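Local coordinates for protein yahD a copper inducible hydrolase (Lactococcus lactis subsp. lactis, PDB 3OG9) that is probably a hydrolase of the alpha/beta-hydrolase fold, is induced by copper, and binds D-malate in a pocket, at residues Tyr7-Leu21 / Ala36-Ile48. Sequence-based numbering, arbitrary orientation. Where two conformers were deposited one is given.
Sequences YVFKAGRKDLAPLLL and AEMIAPSHPILSI
Lys-10 and Glu-37 meet in a salt bridge, NZ to OE1 2.7 Å, their side chains crossing at about a right angle; the lysine chain bends at its last two torsions to bring the ammonium nearly end-on to the carboxylate C-O bond. Beyond the strands, in the loop, His-43 ND1 donates to Ala-17 O at 2.7 Å, in the ring plane and on a carbonyl lone pair, while Leu-16 CG makes a CH-pi contact over the face of the His-43 ring, 3.9 Å from its centroid. The far nitrogen of the imidazole, His-43 NE2, is hydrogen-bonded to Lys-209 NZ. Were the imidazole replaced by an alanine, Ala-17 O would probably lose this donor and a gap would open against Leu-16. Arg-13 N reaches Ser-42 O in a nearly straight bond (172°).

Beside these bonds, strand 45-48 runs antiparallel to the outermost strand 7-10 and parallel to strand 19-22. The parallel pair is an instance of the right-handed beta-alpha-beta crossover, as expected of an alpha/beta-hydrolase sheet: helix 33-39 packs on one face of the two strands it connects. Paired bonds join Val-8 with Ser-47 and Lys-10 with Ile-45; on the other flank Leu-46 N meets Leu-19 O at 2.8 Å, and Leu-46 O receives Leu-21 N. One water bridges Lys-10 O and His-43 O.

Toward the helix, Leu-19 and Leu-21, each with CG beside the backbone N (chi1 -46°), press their methyls on Ala-36 CB, with Leu-21 CD2 at 3.5 Å; Leu-19 CD1 also touches Ala-40 CB (3.7 Å). On the opposite face, Leu-46 CD1 packs against Tyr-7 CD1 (3.7 Å), and Leu-20 CD1 against Ile-48 CD1, beneath helix 76-97.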
ATOM      1  N   TYR A   7       6.854  -6.889 -13.332  1.00 12.32           N
ATOM      2  CA  TYR A   7       7.089  -5.567 -12.710  1.00 11.96           C
ATOM      3  C   TYR A   7       7.412  -4.494 -13.750  1.00 11.98           C
ATOM      4  O   TYR A   7       7.825  -4.812 -14.864  1.00 11.64           O
ATOM      5  CB  TYR A   7       8.147  -5.650 -11.598  1.00 11.93           C
ATOM      6  CG  TYR A   7       9.588  -5.611 -12.054  1.00 12.80           C
ATOM      7  CD1 TYR A   7      10.293  -4.412 -12.081  1.00 10.93           C
ATOM      8  CD2 TYR A   7      10.243  -6.784 -12.476  1.00 10.57           C
ATOM      9  CE1 TYR A   7      11.641  -4.370 -12.519  1.00 12.96           C
ATOM     10  CE2 TYR A   7      11.562  -6.754 -12.911  1.00 13.39           C
ATOM     11  CZ  TYR A   7      12.261  -5.561 -12.915  1.00 12.84           C
ATOM     12  OH  TYR A   7      13.575  -5.549 -13.338  1.00 15.06           O
ATOM     13  N   VAL A   8       7.181  -3.224 -13.400  1.00 11.88           N
ATOM     14  CA  VAL A   8       7.672  -2.068 -14.181  1.00 11.57           C
ATOM     15  C   VAL A   8       8.705  -1.314 -13.354  1.00 12.17           C
ATOM     16  O   VAL A   8       8.486  -1.067 -12.154  1.00 11.79           O
ATOM     17  CB  VAL A   8       6.502  -1.074 -14.472  1.00 12.02           C
ATOM     18  CG1 VAL A   8       7.008   0.253 -15.097  1.00 14.21           C
ATOM     19  CG2 VAL A   8       5.499  -1.699 -15.354  1.00 12.20           C
ATOM     20  N   PHE A   9       9.808  -0.920 -13.985  1.00 11.02           N
ATOM     21  CA  PHE A   9      10.699   0.084 -13.391  1.00 12.05           C
ATOM     22  C   PHE A   9      10.825   1.291 -14.337  1.00 13.03           C
ATOM     23  O   PHE A   9      11.005   1.113 -15.536  1.00 11.78           O
ATOM     24  CB  PHE A   9      12.063  -0.499 -13.039  1.00 11.16           C
ATOM     25  CG  PHE A   9      13.057   0.552 -12.616  1.00 11.05           C
ATOM     26  CD1 PHE A   9      12.926   1.185 -11.386  1.00 13.90           C
ATOM     27  CD2 PHE A   9      14.050   0.968 -13.474  1.00 11.85           C
ATOM     28  CE1 PHE A   9      13.804   2.182 -10.999  1.00 12.93           C
ATOM     29  CE2 PHE A   9      14.931   1.962 -13.090  1.00 12.72           C
ATOM     30  CZ  PHE A   9      14.797   2.573 -11.857  1.00 10.70           C
ATOM     31  N   LYS A  10      10.664   2.500 -13.811  1.00 13.18           N
ATOM     32  CA  LYS A  10      10.841   3.713 -14.608  1.00 14.60           C
ATOM     33  C   LYS A  10      11.783   4.620 -13.856  1.00 14.95           C
ATOM     34  O   LYS A  10      11.463   5.063 -12.742  1.00 13.52           O
ATOM     35  CB  LYS A  10       9.528   4.446 -14.830  1.00 14.62           C
ATOM     36  CG  LYS A  10       8.612   3.890 -15.884  1.00 19.76           C
ATOM     37  CD  LYS A  10       7.266   4.614 -15.722  1.00 23.87           C
ATOM     38  CE  LYS A  10       6.559   4.843 -17.029  1.00 27.98           C
ATOM     39  NZ  LYS A  10       6.550   6.258 -17.489  1.00 27.66           N
ATOM     40  N   ALA A  11      12.943   4.890 -14.461  1.00 14.72           N
ATOM     41  CA  ALA A  11      14.090   5.444 -13.741  1.00 15.48           C
ATOM     42  C   ALA A  11      13.884   6.804 -13.021  1.00 16.08           C
ATOM     43  O   ALA A  11      14.442   7.029 -11.935  1.00 17.30           O
ATOM     44  CB  ALA A  11      15.318   5.499 -14.672  1.00 15.50           C
ATOM     45  N   GLY A  12      13.118   7.700 -13.622  1.00 15.75           N
ATOM     46  CA  GLY A  12      12.955   9.063 -13.056  1.00 15.32           C
ATOM     47  C   GLY A  12      14.266   9.792 -12.809  1.00 15.77           C
ATOM     48  O   GLY A  12      15.258   9.580 -13.513  1.00 16.43           O
ATOM     49  N   ARG A  13      14.297  10.633 -11.787  1.00 15.01           N
ATOM     50  CA  ARG A  13      15.564  11.252 -11.359  1.00 14.95           C
ATOM     51  C   ARG A  13      16.147  10.417 -10.241  1.00 15.61           C
ATOM     52  O   ARG A  13      15.509  10.245  -9.205  1.00 14.97           O
ATOM     53  CB  ARG A  13      15.351  12.682 -10.879  1.00 14.71           C
ATOM     54  CG  ARG A  13      14.585  13.527 -11.836  1.00 14.01           C
ATOM     55  CD  ARG A  13      14.453  14.954 -11.319  1.00 13.30           C
ATOM     56  NE  ARG A  13      13.811  15.795 -12.326  1.00 13.26           N
ATOM     57  CZ  ARG A  13      13.384  17.044 -12.099  1.00 15.69           C
ATOM     58  NH1 ARG A  13      13.523  17.611 -10.883  1.00 12.70           N
ATOM     59  NH2 ARG A  13      12.815  17.731 -13.088  1.00 13.37           N
ATOM     60  N   LYS A  14      17.358   9.903 -10.465  1.00 15.79           N
ATOM     61  CA  LYS A  14      17.983   8.934  -9.557  1.00 17.38           C
ATOM     62  C   LYS A  14      18.144   9.361  -8.086  1.00 16.44           C
ATOM     63  O   LYS A  14      18.175   8.496  -7.224  1.00 16.05           O
ATOM     64  CB  LYS A  14      19.336   8.444 -10.114  1.00 17.33           C
ATOM     65  CG  LYS A  14      20.427   9.503 -10.140  1.00 19.15           C
ATOM     66  CD  LYS A  14      21.781   8.918 -10.581  1.00 22.26           C
ATOM     67  CE  LYS A  14      22.433   8.107  -9.477  1.00 27.28           C
ATOM     68  NZ  LYS A  14      23.052   8.963  -8.390  1.00 30.50           N
ATOM     69  N   ASP A  15      18.253  10.662  -7.800  1.00 15.86           N
ATOM     70  CA  ASP A  15      18.507  11.105  -6.409  1.00 15.76           C
ATOM     71  C   ASP A  15      17.225  11.248  -5.576  1.00 15.50           C
ATOM     72  O   ASP A  15      17.295  11.450  -4.354  1.00 15.43           O
ATOM     73  CB  ASP A  15      19.329  12.412  -6.374  0.50 15.72           C
ATOM     74  CG  ASP A  15      20.666  12.297  -7.103  0.50 17.57           C
ATOM     75  OD1 ASP A  15      20.786  12.823  -8.215  1.00 18.92           O
ATOM     76  OD2 ASP A  15      21.607  11.673  -6.580  1.00 20.95           O
ATOM     77  N   LEU A  16      16.066  11.138  -6.235  1.00 14.04           N
ATOM     78  CA  LEU A  16      14.778  11.277  -5.562  1.00 13.80           C
ATOM     79  C   LEU A  16      14.303   9.933  -5.006  1.00 11.77           C
ATOM     80  O   LEU A  16      14.642   8.867  -5.553  1.00 11.71           O
ATOM     81  CB  LEU A  16      13.736  11.823  -6.528  1.00 13.40           C
ATOM     82  CG  LEU A  16      13.337  13.295  -6.476  1.00 17.19           C
ATOM     83  CD1 LEU A  16      14.511  14.215  -6.151  1.00 19.33           C
ATOM     84  CD2 LEU A  16      12.632  13.743  -7.771  1.00 14.63           C
ATOM     85  N   ALA A  17      13.522   9.998  -3.932  0.50 11.08           N
ATOM     86  CA  ALA A  17      12.990   8.812  -3.248  0.50 10.19           C
ATOM     87  C   ALA A  17      12.163   7.927  -4.180  0.50  9.62           C
ATOM     88  O   ALA A  17      11.330   8.419  -4.941  0.50  9.61           O
ATOM     89  CB  ALA A  17      12.145   9.234  -2.058  0.50  9.88           C
ATOM     90  N   PRO A  18      12.390   6.615  -4.113  0.50  9.18           N
ATOM     91  CA  PRO A  18      11.695   5.716  -5.013  0.50  8.51           C
ATOM     92  C   PRO A  18      10.265   5.489  -4.539  0.50  8.51           C
ATOM     93  O   PRO A  18       9.977   5.565  -3.328  0.50  8.77           O
ATOM     94  CB  PRO A  18      12.518   4.432  -4.911  0.50  8.33           C
ATOM     95  CG  PRO A  18      13.042   4.453  -3.494  0.50  9.08           C
ATOM     96  CD  PRO A  18      13.319   5.908  -3.212  0.50  8.68           C
ATOM     97  N   LEU A  19       9.381   5.222  -5.492  1.00  8.06           N
ATOM     98  CA  LEU A  19       7.989   4.877  -5.190  1.00  7.30           C
ATOM     99  C   LEU A  19       7.798   3.401  -5.434  1.00  7.13           C
ATOM    100  O   LEU A  19       8.222   2.897  -6.478  1.00  8.96           O
ATOM    101  CB  LEU A  19       7.042   5.668  -6.115  1.00  6.76           C
ATOM    102  CG  LEU A  19       7.349   7.158  -6.267  1.00  7.09           C
ATOM    103  CD1 LEU A  19       6.409   7.730  -7.293  1.00  7.00           C
ATOM    104  CD2 LEU A  19       7.270   7.920  -4.915  1.00  7.09           C
ATOM    105  N   LEU A  20       7.174   2.692  -4.487  1.00  5.70           N
ATOM    106  CA  LEU A  20       6.752   1.288  -4.735  1.00  5.31           C
ATOM    107  C   LEU A  20       5.237   1.279  -4.954  1.00  4.13           C
ATOM    108  O   LEU A  20       4.494   1.654  -4.060  1.00  4.87           O
ATOM    109  CB  LEU A  20       7.075   0.384  -3.523  1.00  4.80           C
ATOM    110  CG  LEU A  20       6.598  -1.080  -3.655  1.00  5.54           C
ATOM    111  CD1 LEU A  20       7.417  -1.787  -4.741  1.00  5.73           C
ATOM    112  CD2 LEU A  20       6.646  -1.893  -2.314  1.00  8.36           C
ATOM    113  N   LEU A  21       4.772   0.860  -6.128  1.00  4.12           N
ATOM    114  CA  LEU A  21       3.339   0.882  -6.413  1.00  3.67           C
ATOM    115  C   LEU A  21       2.735  -0.497  -6.272  1.00  4.99           C
ATOM    116  O   LEU A  21       3.300  -1.482  -6.764  1.00  3.68           O
ATOM    117  CB  LEU A  21       3.070   1.393  -7.854  1.00  3.89           C
ATOM    118  CG  LEU A  21       3.815   2.639  -8.287  1.00  4.31           C
ATOM    119  CD1 LEU A  21       3.302   3.048  -9.666  1.00  3.78           C
ATOM    120  CD2 LEU A  21       3.744   3.811  -7.239  1.00  2.78           C
ATOM    121  N   ALA A  36       0.950   7.693  -9.839  1.00  6.95           N
ATOM    122  CA  ALA A  36       2.210   7.975  -9.101  1.00  7.66           C
ATOM    123  C   ALA A  36       2.959   9.155  -9.714  1.00  8.05           C
ATOM    124  O   ALA A  36       3.515   9.971  -8.998  1.00  8.67           O
ATOM    125  CB  ALA A  36       3.136   6.741  -9.083  1.00  7.15           C
ATOM    126  N   GLU A  37       2.976   9.220 -11.046  1.00  8.10           N
ATOM    127  CA  GLU A  37       3.573  10.335 -11.757  1.00  9.75           C
ATOM    128  C   GLU A  37       2.936  11.698 -11.403  1.00  9.29           C
ATOM    129  O   GLU A  37       3.638  12.702 -11.395  1.00  8.95           O
ATOM    130  CB  GLU A  37       3.580  10.080 -13.267  1.00 10.22           C
ATOM    131  CG  GLU A  37       4.669   9.086 -13.680  1.00 11.79           C
ATOM    132  CD  GLU A  37       4.480   8.473 -15.073  1.00 14.39           C
ATOM    133  OE1 GLU A  37       5.451   7.829 -15.553  1.00 19.61           O
ATOM    134  OE2 GLU A  37       3.393   8.604 -15.703  1.00 19.48           O
ATOM    135  N   MET A  38       1.642  11.716 -11.090  0.50  9.06           N
ATOM    136  CA  MET A  38       0.974  12.945 -10.613  0.50 10.08           C
ATOM    137  C   MET A  38       1.283  13.263  -9.144  0.50  9.01           C
ATOM    138  O   MET A  38       1.458  14.430  -8.773  0.50  8.43           O
ATOM    139  CB  MET A  38      -0.552  12.879 -10.826  0.50  9.96           C
ATOM    140  CG  MET A  38      -0.983  12.962 -12.281  0.50 11.82           C
ATOM    141  SD  MET A  38      -2.739  13.351 -12.558  0.50 14.35           S
ATOM    142  CE  MET A  38      -2.777  15.049 -11.980  0.50 15.14           C
ATOM    143  N   ILE A  39       1.362  12.226  -8.315  1.00  8.33           N
ATOM    144  CA  ILE A  39       1.619  12.391  -6.897  1.00  7.69           C
ATOM    145  C   ILE A  39       3.059  12.834  -6.597  1.00  8.16           C
ATOM    146  O   ILE A  39       3.290  13.719  -5.760  1.00  7.93           O
ATOM    147  CB  ILE A  39       1.302  11.092  -6.151  1.00  7.64           C
ATOM    148  CG1 ILE A  39      -0.202  10.785  -6.234  1.00  6.71           C
ATOM    149  CG2 ILE A  39       1.770  11.147  -4.661  1.00  7.20           C
ATOM    150  CD1 ILE A  39      -0.557   9.390  -5.709  1.00  5.66           C
ATOM    151  N   ALA A  40       4.015  12.198  -7.264  1.00  8.54           N
ATOM    152  CA  ALA A  40       5.432  12.423  -6.993  1.00  8.99           C
ATOM    153  C   ALA A  40       6.178  12.583  -8.307  1.00  9.44           C
ATOM    154  O   ALA A  40       6.889  11.663  -8.715  1.00  9.19           O
ATOM    155  CB  ALA A  40       5.996  11.244  -6.202  1.00  9.94           C
ATOM    156  N   PRO A  41       5.993  13.732  -9.000  1.00 10.11           N
ATOM    157  CA  PRO A  41       6.631  13.907 -10.308  1.00 10.45           C
ATOM    158  C   PRO A  41       8.147  13.703 -10.244  1.00 10.42           C
ATOM    159  O   PRO A  41       8.781  14.182  -9.299  1.00 10.37           O
ATOM    160  CB  PRO A  41       6.312  15.377 -10.667  1.00 10.74           C
ATOM    161  CG  PRO A  41       5.020  15.643  -9.983  1.00 11.22           C
ATOM    162  CD  PRO A  41       5.172  14.915  -8.643  1.00 10.30           C
ATOM    163  N   SER A  42       8.695  12.986 -11.233  1.00 10.78           N
ATOM    164  CA  SER A  42      10.146  12.781 -11.392  1.00 10.96           C
ATOM    165  C   SER A  42      10.739  11.659 -10.508  1.00  9.59           C
ATOM    166  O   SER A  42      11.910  11.312 -10.663  1.00  9.00           O
ATOM    167  CB  SER A  42      10.951  14.082 -11.151  1.00 12.40           C
ATOM    168  OG  SER A  42      10.462  15.227 -11.849  1.00 15.22           O
ATOM    169  N   HIS A  43       9.962  11.109  -9.573  1.00  8.38           N
ATOM    170  CA  HIS A  43      10.512  10.076  -8.683  1.00  7.89           C
ATOM    171  C   HIS A  43      10.608   8.748  -9.433  1.00  6.91           C
ATOM    172  O   HIS A  43       9.717   8.418 -10.197  1.00  6.99           O
ATOM    173  CB  HIS A  43       9.652   9.902  -7.418  1.00  6.44           C
ATOM    174  CG  HIS A  43       9.746  11.052  -6.454  1.00  8.35           C
ATOM    175  ND1 HIS A  43      10.234  10.905  -5.174  1.00 12.04           N
ATOM    176  CD2 HIS A  43       9.387  12.354  -6.566  1.00  9.52           C
ATOM    177  CE1 HIS A  43      10.183  12.069  -4.541  1.00 11.36           C
ATOM    178  NE2 HIS A  43       9.656  12.961  -5.358  1.00  9.35           N
ATOM    179  N   PRO A  44      11.691   7.981  -9.203  1.00  7.59           N
ATOM    180  CA  PRO A  44      11.784   6.648  -9.799  1.00  7.67           C
ATOM    181  C   PRO A  44      10.567   5.813  -9.367  1.00  7.73           C
ATOM    182  O   PRO A  44      10.036   6.003  -8.264  1.00  6.72           O
ATOM    183  CB  PRO A  44      13.041   6.049  -9.148  1.00  8.03           C
ATOM    184  CG  PRO A  44      13.876   7.264  -8.760  1.00  9.24           C
ATOM    185  CD  PRO A  44      12.857   8.319  -8.366  1.00  7.39           C
ATOM    186  N   ILE A  45      10.164   4.874 -10.207  1.00  7.08           N
ATOM    187  CA  ILE A  45       8.968   4.084  -9.910  1.00  7.20           C
ATOM    188  C   ILE A  45       9.307   2.617 -10.013  1.00  8.18           C
ATOM    189  O   ILE A  45       9.901   2.205 -11.001  1.00  8.70           O
ATOM    190  CB  ILE A  45       7.808   4.411 -10.879  1.00  6.47           C
ATOM    191  CG1 ILE A  45       7.166   5.751 -10.493  1.00  6.83           C
ATOM    192  CG2 ILE A  45       6.727   3.248 -10.889  1.00  6.67           C
ATOM    193  CD1 ILE A  45       6.260   6.328 -11.583  1.00  7.43           C
ATOM    194  N   LEU A  46       8.979   1.861  -8.959  1.00  8.02           N
ATOM    195  CA  LEU A  46       9.016   0.418  -8.989  1.00  7.84           C
ATOM    196  C   LEU A  46       7.598  -0.105  -8.734  1.00  7.48           C
ATOM    197  O   LEU A  46       7.000   0.213  -7.720  1.00  7.21           O
ATOM    198  CB  LEU A  46       9.947  -0.113  -7.891  1.00  7.85           C
ATOM    199  CG  LEU A  46      10.188  -1.638  -7.976  1.00 10.29           C
ATOM    200  CD1 LEU A  46      10.830  -2.037  -9.308  1.00 10.79           C
ATOM    201  CD2 LEU A  46      11.066  -2.044  -6.802  1.00 10.30           C
ATOM    202  N   SER A  47       7.068  -0.899  -9.658  1.00  6.34           N
ATOM    203  CA  SER A  47       5.676  -1.382  -9.530  1.00  6.07           C
ATOM    204  C   SER A  47       5.661  -2.876  -9.734  1.00  5.94           C
ATOM    205  O   SER A  47       6.035  -3.339 -10.797  1.00  5.18           O
ATOM    206  CB  SER A  47       4.798  -0.697 -10.591  1.00  6.29           C
ATOM    207  OG  SER A  47       3.428  -1.048 -10.422  1.00  9.27           O
ATOM    208  N   ILE A  48       5.235  -3.637  -8.720  1.00  5.87           N
ATOM    209  CA  ILE A  48       5.326  -5.099  -8.747  1.00  7.30           C
ATOM    210  C   ILE A  48       3.917  -5.745  -8.702  1.00  7.41           C
ATOM    211  O   ILE A  48       3.119  -5.412  -7.807  1.00  7.72           O
ATOM    212  CB  ILE A  48       6.167  -5.627  -7.529  1.00  7.35           C
ATOM    213  CG1 ILE A  48       7.618  -5.106  -7.572  1.00  8.62           C
ATOM    214  CG2 ILE A  48       6.148  -7.184  -7.455  1.00  7.22           C
ATOM    215  CD1 ILE A  48       8.353  -5.262  -6.230  1.00  6.03           C
TER
HETATM  216  O   HOH W   1       9.695   7.463 -12.741  1.00 15.31           O
HETATM  217  O   HOH W   2       1.634  -2.519  -8.947  1.00  8.33           O